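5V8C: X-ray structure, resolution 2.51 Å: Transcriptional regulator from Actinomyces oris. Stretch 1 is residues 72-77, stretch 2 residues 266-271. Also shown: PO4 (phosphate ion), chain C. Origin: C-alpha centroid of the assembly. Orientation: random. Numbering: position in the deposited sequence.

Stretch 1 (72-77) RDLTIN
Stretch 2 (266-271) IIVSPN

How does the exposed start of stretch 2 meet its partner? Ile 266 stays out of reach, but Ile 267, extended at phi/psi -98/131, has its CA-to-CB bond sideways, but the end of the side chain (chi1 97°, chi2 105°, both between wells) comes nearer to the start of the strand at 75-77, placing CD1 3.8 Å from Thr 75 CB.

What fixes the register? Val 268 lies across from Leu 74, their CA atoms 5.2 Å apart, and the touching parts run 62° apart end to end. Its backbone, at -89/104, offers O to Thr 75 N in a hydrogen bond of 2.8 Å, nearly straight at 174°. With chi1 at 30°, Val 268 CG1 sits 3.3 Å from Asp 73 O and 3.5 Å from Asp 73 OD2 (chi1 p), while CG2 lies 4.2 Å from Leu 74 CD1.

Why does Ser 269 contribute little? Its CA-to-CB bond points away, and OG remains 4.0 Å from Thr 75 O, although the two CA atoms are 5.4 Å apart.

How does Pro 270 close the contact? At -68/130 with a C-gamma exo ring, it places CG 4.0 Å from Leu 74 CD1 (chi1 t, chi2 p) and 3.9 Å from Ile 76 CG2 (chi1 p), making an apolar patch; CD approaches Thr 75 O at 3.4 Å. Asn 271 then occupies the N-cap position, right before a helix, beyond reach of stretch 1.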

# COMPACT_ATOMS: atom_id res chain seq x y z
N ARG A 72 1.69 -3.03 -8.15
CA ARG A 72 0.43 -2.86 -8.90
C ARG A 72 0.43 -3.53 -10.29
O ARG A 72 -0.63 -3.97 -10.76
CB ARG A 72 0.08 -1.36 -9.02
CG ARG A 72 1.08 -0.53 -9.84
CD ARG A 72 0.71 0.95 -9.99
NE ARG A 72 -0.58 1.15 -10.66
CZ ARG A 72 -0.77 1.10 -11.97
NH1 ARG A 72 0.24 0.81 -12.79
NH2 ARG A 72 -1.97 1.32 -12.49
N ASP A 73 1.60 -3.58 -10.94
CA ASP A 73 1.77 -4.15 -12.28
C ASP A 73 1.84 -5.68 -12.26
O ASP A 73 1.76 -6.30 -13.31
CB ASP A 73 2.99 -3.54 -12.99
CG ASP A 73 4.26 -3.45 -12.14
OD1 ASP A 73 4.24 -2.72 -11.12
OD2 ASP A 73 5.28 -4.06 -12.54
N LEU A 74 1.95 -6.28 -11.05
CA LEU A 74 2.01 -7.73 -10.88
C LEU A 74 0.73 -8.42 -11.39
O LEU A 74 -0.37 -8.04 -10.99
CB LEU A 74 2.30 -8.08 -9.41
CG LEU A 74 2.22 -9.54 -8.99
CD1 LEU A 74 3.54 -10.27 -9.26
CD2 LEU A 74 1.80 -9.67 -7.54
N THR A 75 0.88 -9.40 -12.28
CA THR A 75 -0.22 -10.15 -12.87
C THR A 75 -0.40 -11.45 -12.07
O THR A 75 0.59 -12.08 -11.72
CB THR A 75 0.05 -10.41 -14.36
OG1 THR A 75 0.48 -9.19 -14.97
CG2 THR A 75 -1.15 -10.96 -15.10
N ILE A 76 -1.65 -11.80 -11.75
CA ILE A 76 -1.98 -12.99 -10.96
C ILE A 76 -3.25 -13.69 -11.51
O ILE A 76 -3.92 -13.14 -12.39
CB ILE A 76 -2.16 -12.63 -9.46
CG1 ILE A 76 -3.23 -11.53 -9.26
CG2 ILE A 76 -0.83 -12.26 -8.78
CD1 ILE A 76 -4.00 -11.63 -7.96
N ASN A 77 -3.60 -14.87 -10.96
CA ASN A 77 -4.84 -15.57 -11.32
C ASN A 77 -6.00 -14.91 -10.57
O ASN A 77 -6.22 -15.21 -9.39
CB ASN A 77 -4.73 -17.08 -11.01
CG ASN A 77 -5.90 -17.92 -11.49
OD1 ASN A 77 -6.13 -19.03 -11.00
ND2 ASN A 77 -6.65 -17.45 -12.48
N ILE A 266 7.78 -9.95 -20.41
CA ILE A 266 6.68 -9.07 -20.84
C ILE A 266 5.69 -8.93 -19.70
O ILE A 266 5.37 -7.82 -19.31
CB ILE A 266 5.99 -9.60 -22.14
CG1 ILE A 266 7.00 -9.81 -23.29
CG2 ILE A 266 4.81 -8.72 -22.56
CD1 ILE A 266 7.25 -8.60 -24.18
N ILE A 267 5.21 -10.05 -19.15
CA ILE A 267 4.27 -10.07 -18.04
C ILE A 267 5.03 -10.31 -16.71
O ILE A 267 5.88 -11.20 -16.64
CB ILE A 267 3.08 -11.05 -18.27
CG1 ILE A 267 3.28 -12.43 -17.62
CG2 ILE A 267 2.72 -11.20 -19.75
CD1 ILE A 267 2.45 -12.60 -16.37
N VAL A 268 4.75 -9.48 -15.69
CA VAL A 268 5.41 -9.61 -14.38
C VAL A 268 4.58 -10.56 -13.50
O VAL A 268 3.49 -10.24 -13.04
CB VAL A 268 5.80 -8.25 -13.72
CG1 VAL A 268 4.86 -7.11 -14.11
CG2 VAL A 268 5.95 -8.37 -12.20
N SER A 269 5.08 -11.79 -13.37
CA SER A 269 4.41 -12.87 -12.66
C SER A 269 5.08 -13.22 -11.33
O SER A 269 6.29 -13.01 -11.18
CB SER A 269 4.36 -14.11 -13.56
OG SER A 269 3.02 -14.55 -13.74
N PRO A 270 4.34 -13.80 -10.35
CA PRO A 270 5.00 -14.21 -9.10
C PRO A 270 5.95 -15.38 -9.35
O PRO A 270 5.59 -16.35 -10.02
CB PRO A 270 3.83 -14.62 -8.19
CG PRO A 270 2.58 -14.16 -8.88
CD PRO A 270 2.91 -14.15 -10.34
N ASN A 271 7.19 -15.24 -8.87
CA ASN A 271 8.22 -16.27 -9.00
C ASN A 271 8.34 -17.09 -7.70
O ASN A 271 7.55 -16.86 -6.77
CB ASN A 271 9.58 -15.66 -9.40
CG ASN A 271 10.11 -14.55 -8.51
OD1 ASN A 271 11.04 -13.83 -8.88
ND2 ASN A 271 9.56 -14.37 -7.33
P PO4 C . -1.14 2.45 -16.66
O1 PO4 C . -1.87 2.53 -18.08
O2 PO4 C . -0.76 0.92 -16.36
O3 PO4 C . -2.12 2.98 -15.52
O4 PO4 C . 0.15 3.32 -16.68